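PDB 6RSX: regulatory Subunit of Protein Kinase A (cAMP-dependent) from Euglena gracilis from Euglena gracilis, which binds cyclic AMP in two tandem cyclic nucleotide-binding domains and, as in other protein kinase A regulatory subunits, probably restrains the catalytic subunit until the nucleotide binds. Local coordinates for residues A[160-163]-A[164-168]; A[173-176]-A[177-180]. One frame throughout, in Å; residues are numbered along the deposited sequence. Where two conformers were deposited one is given.

Interaction 1: A[160-163]-A[164-168]; sequences EDFL and AQVPL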
loop_
_atom_site.group_PDB
_atom_site.type_symbol
_atom_site.label_atom_id
_atom_site.label_comp_id
_atom_site.label_asym_id
_atom_site.label_seq_id
_atom_site.Cartn_x
_atom_site.Cartn_y
_atom_site.Cartn_z
ATOM N N GLU A 160 4.150 -12.922 2.214
ATOM C CA GLU A 160 5.595 -12.782 2.069
ATOM C C GLU A 160 6.127 -13.655 0.941
ATOM O O GLU A 160 6.831 -13.170 0.054
ATOM C CB GLU A 160 6.299 -13.107 3.392
ATOM C CG GLU A 160 7.062 -11.918 3.977
ATOM C CD GLU A 160 7.784 -11.066 2.915
ATOM O OE1 GLU A 160 7.352 -9.914 2.666
ATOM O OE2 GLU A 160 8.783 -11.547 2.327
ATOM N N ASP A 161 5.807 -14.952 0.958
ATOM C CA ASP A 161 6.296 -15.837 -0.101
ATOM C C ASP A 161 5.872 -15.335 -1.482
ATOM O O ASP A 161 6.685 -15.277 -2.417
ATOM C CB ASP A 161 5.798 -17.270 0.124
ATOM C CG ASP A 161 6.384 -17.902 1.371
ATOM O OD1 ASP A 161 7.456 -17.437 1.821
ATOM O OD2 ASP A 161 5.770 -18.858 1.899
ATOM N N PHE A 162 4.598 -14.960 -1.624
ATOM C CA PHE A 162 4.107 -14.494 -2.919
ATOM C C PHE A 162 4.935 -13.321 -3.431
ATOM O O PHE A 162 5.421 -13.333 -4.569
ATOM C CB PHE A 162 2.629 -14.112 -2.808
ATOM C CG PHE A 162 2.008 -13.690 -4.122
ATOM C CD1 PHE A 162 1.810 -14.613 -5.132
ATOM C CD2 PHE A 162 1.617 -12.376 -4.334
ATOM C CE1 PHE A 162 1.235 -14.228 -6.351
ATOM C CE2 PHE A 162 1.041 -11.989 -5.536
ATOM C CZ PHE A 162 0.858 -12.909 -6.547
ATOM N N LEU A 163 5.122 -12.299 -2.592
ATOM C CA LEU A 163 5.814 -11.097 -3.042
ATOM C C LEU A 163 7.278 -11.378 -3.357
ATOM O O LEU A 163 7.859 -10.728 -4.237
ATOM C CB LEU A 163 5.685 -9.994 -1.985
ATOM C CG LEU A 163 4.228 -9.637 -1.667
ATOM C CD1 LEU A 163 4.095 -8.737 -0.423
ATOM C CD2 LEU A 163 3.583 -9.004 -2.861
ATOM N N ALA A 164 7.877 -12.356 -2.680
ATOM C CA ALA A 164 9.267 -12.700 -2.956
ATOM C C ALA A 164 9.445 -13.452 -4.272
ATOM O O ALA A 164 10.541 -13.406 -4.841
ATOM C CB ALA A 164 9.849 -13.529 -1.813
ATOM N N GLN A 165 8.409 -14.125 -4.780
ATOM C CA GLN A 165 8.563 -14.976 -5.957
ATOM C C GLN A 165 7.789 -14.490 -7.181
ATOM O O GLN A 165 7.726 -15.212 -8.184
ATOM C CB GLN A 165 8.148 -16.410 -5.624
ATOM C CG GLN A 165 6.654 -16.606 -5.539
ATOM C CD GLN A 165 6.271 -17.844 -4.748
ATOM O OE1 GLN A 165 7.122 -18.486 -4.120
ATOM N NE2 GLN A 165 4.981 -18.183 -4.768
ATOM N N VAL A 166 7.210 -13.294 -7.151
ATOM C CA VAL A 166 6.527 -12.728 -8.314
ATOM C C VAL A 166 7.483 -11.772 -9.005
ATOM O O VAL A 166 7.923 -10.790 -8.381
ATOM C CB VAL A 166 5.232 -12.006 -7.913
ATOM C CG1 VAL A 166 4.679 -11.214 -9.108
ATOM C CG2 VAL A 166 4.210 -13.003 -7.388
ATOM N N PRO A 167 7.819 -11.989 -10.291
ATOM C CA PRO A 167 8.822 -11.137 -10.938
ATOM C C PRO A 167 8.507 -9.663 -10.855
ATOM O O PRO A 167 9.425 -8.834 -10.806
ATOM C CB PRO A 167 8.802 -11.631 -12.401
ATOM C CG PRO A 167 8.412 -13.078 -12.262
ATOM C CD PRO A 167 7.418 -13.133 -11.132
ATOM N N LEU A 168 7.225 -9.301 -10.871
ATOM C CA LEU A 168 6.844 -7.897 -10.818
ATOM C C LEU A 168 7.477 -7.198 -9.621
ATOM O O LEU A 168 7.841 -6.017 -9.694
ATOM C CB LEU A 168 5.319 -7.785 -10.741
ATOM C CG LEU A 168 4.776 -6.360 -10.585
ATOM C CD1 LEU A 168 5.119 -5.505 -11.785
ATOM C CD2 LEU A 168 3.275 -6.376 -10.306
HETATM O O HOH W 1 9.732 -10.622 -6.235
#
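The Phe162 ring receives the CG2 methyl of Val166 on one face, while the Phe162 side chain also touches Ile207 of strand 204-208 and Ile209. A CH-pi contact is supported by the position of Val166 CG2, 3.5 Å from the centroid of the Phe162 ring and 16° off its normal. The methyl is displaced toward the rim, its closest ring atom being Phe162 CE1 at 3.4 Å from Val166 CG2. Val166 achieves this by turning CG1 anti to its backbone N (chi1 170°), which leaves CG2 beside that nitrogen and directed back at the aromatic face. Packing is tight here, since Val166 CG2 also lies 3.1 Å from Phe162 O.

This is the C-terminal end of helix 149-165, where the chain turns through Val166 into the 3-10 segment at 167-168, and the backbone bonding becomes mixed. Ala164 N donates to Glu160 O at 3.0 Å, a regular i to i+4 helical bond. Gln165 N has its better bond to Phe162 O, an i to i+3 link of 3.1 Å whose donor sits 62° out of the carbonyl plane, and a weak second one to Asp161 O. Gln165 CG lies 3.4 Å from Asp161 O. A water lies within hydrogen-bonding distance of Leu163 O (2.7 Å) and Val166 O (2.8 Å), although other acceptors compete for its protons.

The chemistry thus divides in two: the short, near-normal methyl approach is consistent with dispersion and a weak CH-pi attraction, whereas mixed backbone bonds, and probably the water, serve the carbonyls at the helix end.

Interaction 2: A[173-176]-A[177-180]; sequences TSYE and RMTM. With CMP (adenosine-3',5'-cyclic-monophosphate), chain B.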
loop_
_atom_site.group_PDB
_atom_site.type_symbol
_atom_site.label_atom_id
_atom_site.label_comp_id
_atom_site.label_asym_id
_atom_site.label_seq_id
_atom_site.Cartn_x
_atom_site.Cartn_y
_atom_site.Cartn_z
ATOM N N THR A 173 12.417 -3.482 -2.000
ATOM C CA THR A 173 13.150 -3.787 -0.782
ATOM C C THR A 173 12.283 -4.600 0.179
ATOM O O THR A 173 11.056 -4.713 0.030
ATOM C CB THR A 173 13.569 -2.509 -0.070
ATOM O OG1 THR A 173 12.389 -1.812 0.331
ATOM C CG2 THR A 173 14.369 -1.634 -0.985
ATOM N N SER A 174 12.930 -5.138 1.207
ATOM C CA SER A 174 12.195 -5.902 2.209
ATOM C C SER A 174 11.052 -5.080 2.821
ATOM O O SER A 174 9.933 -5.582 2.995
ATOM C CB SER A 174 13.164 -6.384 3.281
ATOM O OG SER A 174 12.455 -6.818 4.426
ATOM N N TYR A 175 11.295 -3.807 3.140
ATOM C CA TYR A 175 10.216 -3.030 3.749
ATOM C C TYR A 175 9.146 -2.682 2.715
ATOM O O TYR A 175 7.949 -2.649 3.045
ATOM C CB TYR A 175 10.742 -1.747 4.390
ATOM C CG TYR A 175 9.668 -1.071 5.176
ATOM C CD1 TYR A 175 9.206 -1.629 6.377
ATOM C CD2 TYR A 175 9.133 0.123 4.767
ATOM C CE1 TYR A 175 8.189 -1.027 7.093
ATOM C CE2 TYR A 175 8.107 0.740 5.463
ATOM C CZ TYR A 175 7.658 0.189 6.654
ATOM O OH TYR A 175 6.630 0.808 7.360
ATOM N N GLU A 176 9.566 -2.423 1.474
ATOM C CA GLU A 176 8.604 -2.205 0.394
ATOM C C GLU A 176 7.693 -3.416 0.213
ATOM O O GLU A 176 6.488 -3.261 -0.034
ATOM C CB GLU A 176 9.339 -1.839 -0.904
ATOM C CG GLU A 176 9.775 -0.390 -0.919
ATOM C CD GLU A 176 10.711 -0.048 -2.075
ATOM O OE1 GLU A 176 11.354 -0.958 -2.656
ATOM O OE2 GLU A 176 10.804 1.148 -2.391
ATOM N N ARG A 177 8.225 -4.631 0.377
ATOM C CA ARG A 177 7.362 -5.817 0.354
ATOM C C ARG A 177 6.291 -5.771 1.442
ATOM O O ARG A 177 5.143 -6.161 1.207
ATOM C CB ARG A 177 8.187 -7.101 0.506
ATOM C CG ARG A 177 8.977 -7.457 -0.741
ATOM C CD ARG A 177 9.799 -8.750 -0.581
ATOM N NE ARG A 177 10.327 -9.089 -1.893
ATOM C CZ ARG A 177 11.359 -8.463 -2.462
ATOM N NH1 ARG A 177 11.991 -7.499 -1.792
ATOM N NH2 ARG A 177 11.766 -8.794 -3.690
ATOM N N MET A 178 6.654 -5.318 2.651
ATOM C CA MET A 178 5.677 -5.249 3.727
ATOM C C MET A 178 4.560 -4.268 3.402
ATOM O O MET A 178 3.384 -4.551 3.652
ATOM C CB MET A 178 6.369 -4.847 5.037
ATOM C CG MET A 178 7.616 -5.635 5.311
ATOM S SD MET A 178 8.158 -5.355 7.018
ATOM C CE MET A 178 6.981 -6.306 7.998
ATOM N N THR A 179 4.906 -3.093 2.885
ATOM C CA THR A 179 3.873 -2.098 2.615
ATOM C C THR A 179 3.040 -2.524 1.410
ATOM O O THR A 179 1.846 -2.220 1.342
ATOM C CB THR A 179 4.502 -0.721 2.397
ATOM O OG1 THR A 179 5.476 -0.824 1.381
ATOM C CG2 THR A 179 5.222 -0.260 3.643
ATOM N N MET A 180 3.646 -3.282 0.501
ATOM C CA MET A 180 2.881 -3.835 -0.616
ATOM C C MET A 180 1.871 -4.847 -0.095
ATOM O O MET A 180 0.690 -4.807 -0.461
ATOM C CB MET A 180 3.828 -4.456 -1.649
ATOM C CG MET A 180 3.086 -5.053 -2.879
ATOM S SD MET A 180 2.142 -3.830 -3.813
ATOM C CE MET A 180 3.420 -2.773 -4.416
HETATM P P CMP B . 9.926 1.134 13.393
HETATM O O1P CMP B . 9.021 0.937 14.656
HETATM O O2P CMP B . 11.079 0.276 13.080
HETATM O "O5'" CMP B . 10.576 2.604 13.463
HETATM C "C5'" CMP B . 11.082 3.239 12.290
HETATM C "C4'" CMP B . 10.004 3.157 11.250
HETATM O "O4'" CMP B . 10.377 3.662 9.962
HETATM C "C3'" CMP B . 9.583 1.746 10.933
HETATM O "O3'" CMP B . 8.913 1.142 12.016
HETATM C "C2'" CMP B . 8.744 1.927 9.665
HETATM O "O2'" CMP B . 7.423 2.278 10.042
HETATM C "C1'" CMP B . 9.439 3.157 9.014
HETATM N N9 CMP B . 10.174 2.856 7.790
HETATM C C8 CMP B . 10.066 3.561 6.611
HETATM N N7 CMP B . 10.918 3.047 5.741
HETATM C C5 CMP B . 11.518 2.012 6.346
HETATM C C6 CMP B . 12.452 1.154 5.834
HETATM N N6 CMP B . 13.076 1.083 4.534
HETATM N N1 CMP B . 12.928 0.160 6.550
HETATM C C2 CMP B . 12.497 0.041 7.843
HETATM N N3 CMP B . 11.550 0.881 8.378
HETATM C C4 CMP B . 11.075 1.886 7.610
#
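A capping box formed by Thr173 and Glu176 starts helix 174-183, the element that presents Tyr175 to the bound cyclic AMP. Its two reciprocal bonds are both present: Glu176 N donates to Thr173 OG1 at 3.1 Å, and Thr173 N donates to Glu176 OE1 at 2.8 Å. The second is nearly straight, with an N-H...O angle of 170°, and meets the carboxylate oxygen on its anti side. Arg177 N to Thr173 O, at 2.9 Å, then closes the first helical turn.

One face of the Tyr175 ring lies against the adenine, with CMP C4 3.7 Å above the ring plane and over its centre. A chi1 of -172° sets the Tyr175 ring opposite its own backbone nitrogen and carries it toward the nucleotide. From the next turn, Thr179 CG2 approaches Tyr175 CE2 obliquely, at 3.6 Å. A Met-aromatic contact adds to this, Met178 SD lying 3.9 Å from Tyr175 CD1 and 63° off the ring normal, although Met178 has two conformers and the contact describes just one. The hydroxyl is fixed by a hydrogen bond to Glu115 OE2, and OE1 of the same Glu115 binds the ligand. An alanine in place of Tyr175 would remove the ring and hydroxyl, and would probably leave this adenine face without its aromatic cover and Glu115 without one of its hydrogen-bonding partners.

Around this turn, Tyr175 and Met178 rest on Leu116 of helix 115-120, and Met178 also reaches Arg156 of helix 149-165. Met180 packs on Leu163 of that helix. Helix 174-183 thus contacts helix 115-120 through Tyr175 and Met178, and helix 149-165 through Met178 and Met180.

Overall arrangement
From the N terminus, the chain runs through helices 29-39, 43-46 and 50-59 and the first set of strands before helix 149-165. Interaction 1 comes first, at the end of this helix; a short connection follows, and interaction 2 then opens helix 174-183. Each lies within one continuous stretch, so neither closes a loop; they stand in series, neither nesting nor crossing. Their centres are 11 Å apart, yet they touch: Leu163 CD1 lies 3.2 Å from Arg177 O, and Ala164 CA packs against Arg177 NE. The two consecutive helices pack on each other here. Phe162 and Leu168 touch strand 204-208 of the second domain, whereas Tyr175 reaches the nucleotide bound in the first.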